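Local coordinates for 457aa long hypothetical protein (Pyrococcus horikoshii, PDB 2CSU) that is of unknown function but combines a Rossmann-like CoA-binding domain with two domains of the succinyl-CoA ligase superfamily, at residues N151-S156 with E195-T200; D203-L208 with R284-P289. One frame throughout, in Å; residues are numbered along the deposited sequence.

Interaction 1 of 2, residues N151-S156 with E195-T200; sequences NVAFIS and EYLADT
The backbone O of Leu197, whose side chain meets Ala153 and Ile155 on strand 152-156, is one of three carbonyls that grip Lys230 NZ; Thr200 O and Asp203 O are the others. The ammonium group thus fastens the chain from Leu197 to Asp203, while the leucine side chain projects from the helix toward the sheet. The contact itself is wholly apolar. The methyl of Ala153 faces the fork of the leucine: Ala153 CB lies 3.9 Å from Leu197 CD1, and the gap from Ala153 CB to Leu197 CD2 is 3.9 Å as well, so neither branch is favoured. Leu197 CD1 also meets the end of Ile155, with Ile155 CD1 4.1 Å from Leu197 CD1. Here the two chains reach toward each other tip to tip, for the isoleucine runs out fully extended (chi2 177°) and the leucine places CD1 nearly anti to its CA (chi2 168°). One leucine therefore spans two residues of the same strand face, with Phe154 between them directed to the opposite side. The arrangement belongs to the beta-alpha-beta crossover of a flavodoxin-like domain: helix 190-197 links strands 175-181 and 205-210, and in doing so passes over strand 152-156, which lies between them in the sheet. Backbones stay well apart, with Ala153 CA 7.9 Å from Leu197 CA, and the distance is bridged by side chains. At the border of this patch the carboxylate of Asp203 comes up against both Ala153 and Leu197, its charge met by Lys178 and by hydrogen bonds from Ser177 and Thr200. Shape and dispersion hold helix to strand, whereas the directional bonds lie beside it, at the lysine-held carbonyls and the buried aspartate.

Interaction 2 of 2, residues D203-L208 with R284-P289; sequences DKAIAL and RAFSQP
In the flavodoxin-like domain, Lys204 and Ala205 at the start of parallel strand 205-210 pack against Phe286, in the loop that leaves helix 276-283 and runs on to strand 295-300, which belongs to another sheet. Phe286 offers two separate surfaces. Its ring goes to the alanine, Ala205 CB lying 3.9 Å from Phe286 CD2 and approaching the ring obliquely. Its carbonyl goes to the lysine, whose methylenes lie alongside the oxygen: Lys204 CB and Lys204 CG are each 3.9 Å from Phe286 O, and Lys204 CD comes to 3.7 Å from Phe286 O. The phenylalanine can serve both neighbours because CG stands anti to the carbonyl carbon (chi1 -69°), which turns the ring away from the oxygen. That two consecutive residues point at the same loop follows from the backbone of Lys204, whose phi/psi of -82/-26° is not yet that of a strand; regular alternation begins after it, and Ile206 faces instead the side where Leu197 of helix 190-197 packs. The contact grades from a buried apolar end at Ala205 to an exposed end at Lys204, where the aliphatic part of the chain, not its charge, does the touching. Around it, the Phe286 side chain also touches Pro231, in a loop, and Gln447 of helix 434-450. Arg284, at the beginning of the loop, pairs with Glu424 and lies in a cation-pi contact with Tyr431, tying this passage to the C-terminal part of the chain. At the outer edge, Lys204 CD passes 4.3 Å from Ser287 CA.

In the fold
Following the chain, interaction 1 opens on strand 152-156 and closes at residues 195-200, at the end part of helix 190-197, after helix 159-171 and strand 175-181. Interaction 2 opens just afterwards, at residues 203-208, and closes after 75 intervening residues, in the loop that follows helix 276-283. The two loops are thus in series, neither nesting nor crossing. They meet in the sheet, where strands 152-156 and 205-210 are parallel neighbours: Ala153 O lies 2.8 Å from Ala207 N, a probable hydrogen bond. Interaction 1 fixes the crossover helix to one face of this sheet, while interaction 2 ties the start of the neighbouring strand to the passage leading to strand 295-300 of another sheet.

Interaction 1 of 2, residues N151-S156 with E195-T200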
loop_
_atom_site.group_PDB
_atom_site.type_symbol
_atom_site.label_atom_id
_atom_site.label_comp_id
_atom_site.label_asym_id
_atom_site.label_seq_id
_atom_site.Cartn_x
_atom_site.Cartn_y
_atom_site.Cartn_z
ATOM N N ASN A 151 11.747 14.717 -5.599
ATOM C CA ASN A 151 13.076 15.086 -5.122
ATOM C C ASN A 151 13.837 13.905 -4.497
ATOM O O ASN A 151 14.815 14.076 -3.776
ATOM C CB ASN A 151 12.930 16.228 -4.114
ATOM C CG ASN A 151 12.389 17.459 -4.796
ATOM O OD1 ASN A 151 11.182 17.650 -4.928
ATOM N ND2 ASN A 151 13.315 18.345 -5.194
ATOM N N VAL A 152 13.329 12.676 -4.750
ATOM C CA VAL A 152 14.075 11.493 -4.342
ATOM C C VAL A 152 14.820 10.849 -5.521
ATOM O O VAL A 152 14.240 10.493 -6.535
ATOM C CB VAL A 152 13.113 10.474 -3.750
ATOM C CG1 VAL A 152 13.811 9.118 -3.677
ATOM C CG2 VAL A 152 12.702 10.900 -2.353
ATOM N N ALA A 153 16.136 10.714 -5.425
ATOM C CA ALA A 153 16.914 10.103 -6.491
ATOM C C ALA A 153 16.916 8.612 -6.185
ATOM O O ALA A 153 17.336 8.197 -5.103
ATOM C CB ALA A 153 18.330 10.659 -6.487
ATOM N N PHE A 154 16.454 7.805 -7.128
ATOM C CA PHE A 154 16.383 6.368 -6.896
ATOM C C PHE A 154 17.335 5.570 -7.780
ATOM O O PHE A 154 17.291 5.670 -9.006
ATOM C CB PHE A 154 14.928 5.906 -7.099
ATOM C CG PHE A 154 14.722 4.413 -7.007
ATOM C CD1 PHE A 154 15.326 3.657 -5.999
ATOM C CD2 PHE A 154 13.864 3.774 -7.895
ATOM C CE1 PHE A 154 15.069 2.281 -5.875
ATOM C CE2 PHE A 154 13.600 2.406 -7.781
ATOM C CZ PHE A 154 14.208 1.660 -6.760
ATOM N N ILE A 155 18.216 4.806 -7.140
ATOM C CA ILE A 155 19.182 3.960 -7.841
ATOM C C ILE A 155 18.841 2.496 -7.578
ATOM O O ILE A 155 18.872 2.024 -6.437
ATOM C CB ILE A 155 20.629 4.198 -7.358
ATOM C CG1 ILE A 155 21.022 5.661 -7.551
ATOM C CG2 ILE A 155 21.593 3.304 -8.155
ATOM C CD1 ILE A 155 22.423 6.000 -7.018
ATOM N N SER A 156 18.522 1.770 -8.633
ATOM C CA SER A 156 18.176 0.378 -8.449
ATOM C C SER A 156 19.054 -0.589 -9.224
ATOM O O SER A 156 19.298 -0.415 -10.419
ATOM C CB SER A 156 16.713 0.140 -8.804
ATOM O OG SER A 156 16.433 -1.242 -8.741
ATOM N N GLU A 195 28.414 10.283 -5.152
ATOM C CA GLU A 195 29.289 11.448 -5.110
ATOM C C GLU A 195 28.649 12.575 -5.914
ATOM O O GLU A 195 28.591 13.716 -5.470
ATOM C CB GLU A 195 30.680 11.120 -5.674
ATOM C CG GLU A 195 31.584 10.348 -4.701
ATOM C CD GLU A 195 32.934 9.961 -5.304
ATOM O OE1 GLU A 195 32.960 9.402 -6.424
ATOM O OE2 GLU A 195 33.969 10.214 -4.651
ATOM N N TYR A 196 28.158 12.259 -7.103
ATOM C CA TYR A 196 27.530 13.283 -7.927
ATOM C C TYR A 196 26.241 13.852 -7.297
ATOM O O TYR A 196 26.046 15.070 -7.249
ATOM C CB TYR A 196 27.226 12.705 -9.302
ATOM C CG TYR A 196 26.182 13.468 -10.075
ATOM C CD1 TYR A 196 26.487 14.682 -10.699
ATOM C CD2 TYR A 196 24.884 12.971 -10.189
ATOM C CE1 TYR A 196 25.523 15.376 -11.423
ATOM C CE2 TYR A 196 23.913 13.660 -10.907
ATOM C CZ TYR A 196 24.239 14.859 -11.520
ATOM O OH TYR A 196 23.274 15.544 -12.217
ATOM N N LEU A 197 25.373 12.961 -6.819
ATOM C CA LEU A 197 24.102 13.348 -6.220
ATOM C C LEU A 197 24.253 14.124 -4.923
ATOM O O LEU A 197 23.339 14.831 -4.500
ATOM C CB LEU A 197 23.244 12.098 -5.983
ATOM C CG LEU A 197 22.687 11.399 -7.226
ATOM C CD1 LEU A 197 22.117 10.040 -6.852
ATOM C CD2 LEU A 197 21.603 12.276 -7.853
ATOM N N ALA A 198 25.407 13.993 -4.282
ATOM C CA ALA A 198 25.646 14.701 -3.038
ATOM C C ALA A 198 25.534 16.220 -3.204
ATOM O O ALA A 198 25.193 16.916 -2.249
ATOM C CB ALA A 198 27.030 14.346 -2.489
ATOM N N ASP A 199 25.798 16.730 -4.407
ATOM C CA ASP A 199 25.765 18.177 -4.623
ATOM C C ASP A 199 24.642 18.805 -5.442
ATOM O O ASP A 199 24.518 20.032 -5.477
ATOM C CB ASP A 199 27.110 18.640 -5.197
ATOM C CG ASP A 199 28.243 18.452 -4.215
ATOM O OD1 ASP A 199 28.035 18.752 -3.019
ATOM O OD2 ASP A 199 29.329 18.003 -4.634
ATOM N N THR A 200 23.827 18.003 -6.107
ATOM C CA THR A 200 22.738 18.596 -6.867
ATOM C C THR A 200 21.778 19.236 -5.862
ATOM O O THR A 200 21.905 19.036 -4.657
ATOM C CB THR A 200 21.970 17.536 -7.681
ATOM O OG1 THR A 200 21.748 16.382 -6.865
ATOM C CG2 THR A 200 22.749 17.144 -8.927
#

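Interaction 2 of 2, residues D203-L208 with R284-P289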
loop_
_atom_site.group_PDB
_atom_site.type_symbol
_atom_site.label_atom_id
_atom_site.label_comp_id
_atom_site.label_asym_id
_atom_site.label_seq_id
_atom_site.Cartn_x
_atom_site.Cartn_y
_atom_site.Cartn_z
ATOM N N ASP A 203 17.909 16.772 -5.878
ATOM C CA ASP A 203 17.897 15.521 -5.130
ATOM C C ASP A 203 18.050 15.764 -3.627
ATOM O O ASP A 203 19.128 16.044 -3.115
ATOM C CB ASP A 203 19.040 14.644 -5.642
ATOM C CG ASP A 203 18.941 14.525 -7.156
ATOM O OD1 ASP A 203 18.042 13.821 -7.618
ATOM O OD2 ASP A 203 19.746 15.139 -7.851
ATOM N N LYS A 204 16.909 15.695 -2.919
ATOM C CA LYS A 204 16.937 15.918 -1.478
ATOM C C LYS A 204 17.360 14.655 -0.723
ATOM O O LYS A 204 17.863 14.695 0.392
ATOM C CB LYS A 204 15.539 16.349 -1.035
ATOM C CG LYS A 204 15.339 17.863 -1.143
ATOM C CD LYS A 204 13.860 18.258 -1.159
ATOM C CE LYS A 204 13.611 19.575 -1.903
ATOM N NZ LYS A 204 12.587 20.350 -1.206
ATOM N N ALA A 205 17.100 13.499 -1.365
ATOM C CA ALA A 205 17.471 12.231 -0.746
ATOM C C ALA A 205 17.801 11.167 -1.797
ATOM O O ALA A 205 17.443 11.266 -2.964
ATOM C CB ALA A 205 16.299 11.763 0.116
ATOM N N ILE A 206 18.547 10.139 -1.350
ATOM C CA ILE A 206 18.898 9.050 -2.254
ATOM C C ILE A 206 18.359 7.708 -1.752
ATOM O O ILE A 206 18.559 7.318 -0.610
ATOM C CB ILE A 206 20.422 8.987 -2.360
ATOM C CG1 ILE A 206 20.988 10.365 -2.714
ATOM C CG2 ILE A 206 20.825 8.011 -3.481
ATOM C CD1 ILE A 206 22.498 10.450 -2.488
ATOM N N ALA A 207 17.613 7.015 -2.603
ATOM C CA ALA A 207 17.035 5.731 -2.242
ATOM C C ALA A 207 17.822 4.702 -3.031
ATOM O O ALA A 207 18.107 4.918 -4.212
ATOM C CB ALA A 207 15.554 5.683 -2.623
ATOM N N LEU A 208 18.193 3.600 -2.385
ATOM C CA LEU A 208 18.970 2.577 -3.071
ATOM C C LEU A 208 18.376 1.184 -2.949
ATOM O O LEU A 208 17.918 0.799 -1.880
ATOM C CB LEU A 208 20.402 2.519 -2.509
ATOM C CG LEU A 208 21.380 3.704 -2.556
ATOM C CD1 LEU A 208 22.682 3.300 -1.853
ATOM C CD2 LEU A 208 21.673 4.098 -3.997
ATOM N N ARG A 284 11.266 10.108 0.973
ATOM C CA ARG A 284 10.561 11.292 0.499
ATOM C C ARG A 284 10.059 12.146 1.664
ATOM O O ARG A 284 9.230 13.033 1.505
ATOM C CB ARG A 284 9.379 10.832 -0.356
ATOM C CG ARG A 284 8.266 10.204 0.480
ATOM C CD ARG A 284 6.905 10.281 -0.222
ATOM N NE ARG A 284 6.055 9.154 0.176
ATOM C CZ ARG A 284 4.762 9.418 0.439
ATOM N NH1 ARG A 284 4.301 10.652 0.332
ATOM N NH2 ARG A 284 3.947 8.425 0.806
ATOM N N ALA A 285 10.585 11.833 2.861
ATOM C CA ALA A 285 10.221 12.623 4.031
ATOM C C ALA A 285 11.163 13.812 4.207
ATOM O O ALA A 285 10.980 14.672 5.060
ATOM C CB ALA A 285 10.296 11.721 5.262
ATOM N N PHE A 286 12.227 13.821 3.384
ATOM C CA PHE A 286 13.189 14.909 3.507
ATOM C C PHE A 286 12.772 16.125 2.675
ATOM O O PHE A 286 13.590 16.928 2.247
ATOM C CB PHE A 286 14.551 14.398 3.033
ATOM C CG PHE A 286 15.085 13.392 4.011
ATOM C CD1 PHE A 286 15.728 13.828 5.163
ATOM C CD2 PHE A 286 14.948 12.038 3.754
ATOM C CE1 PHE A 286 16.236 12.900 6.062
ATOM C CE2 PHE A 286 15.459 11.113 4.662
ATOM C CZ PHE A 286 16.102 11.539 5.817
ATOM N N SER A 287 11.451 16.210 2.429
ATOM C CA SER A 287 10.903 17.445 1.882
ATOM C C SER A 287 10.646 18.443 3.011
ATOM O O SER A 287 10.292 19.600 2.809
ATOM C CB SER A 287 9.591 17.108 1.169
ATOM O OG SER A 287 8.489 17.504 1.989
ATOM N N GLN A 288 10.796 17.927 4.248
ATOM C CA GLN A 288 10.631 18.762 5.429
ATOM C C GLN A 288 11.969 18.966 6.144
ATOM O O GLN A 288 12.979 18.355 5.824
ATOM C CB GLN A 288 9.647 18.063 6.371
ATOM C CG GLN A 288 8.257 17.905 5.752
ATOM C CD GLN A 288 7.420 19.113 6.097
ATOM O OE1 GLN A 288 7.371 19.587 7.220
ATOM N NE2 GLN A 288 6.732 19.613 5.051
ATOM N N PRO A 289 11.962 19.893 7.119
ATOM C CA PRO A 289 13.157 20.189 7.898
ATOM C C PRO A 289 13.542 19.013 8.797
ATOM O O PRO A 289 12.701 18.271 9.288
ATOM C CB PRO A 289 12.866 21.421 8.752
ATOM C CG PRO A 289 11.587 22.017 8.170
ATOM C CD PRO A 289 10.860 20.725 7.569
#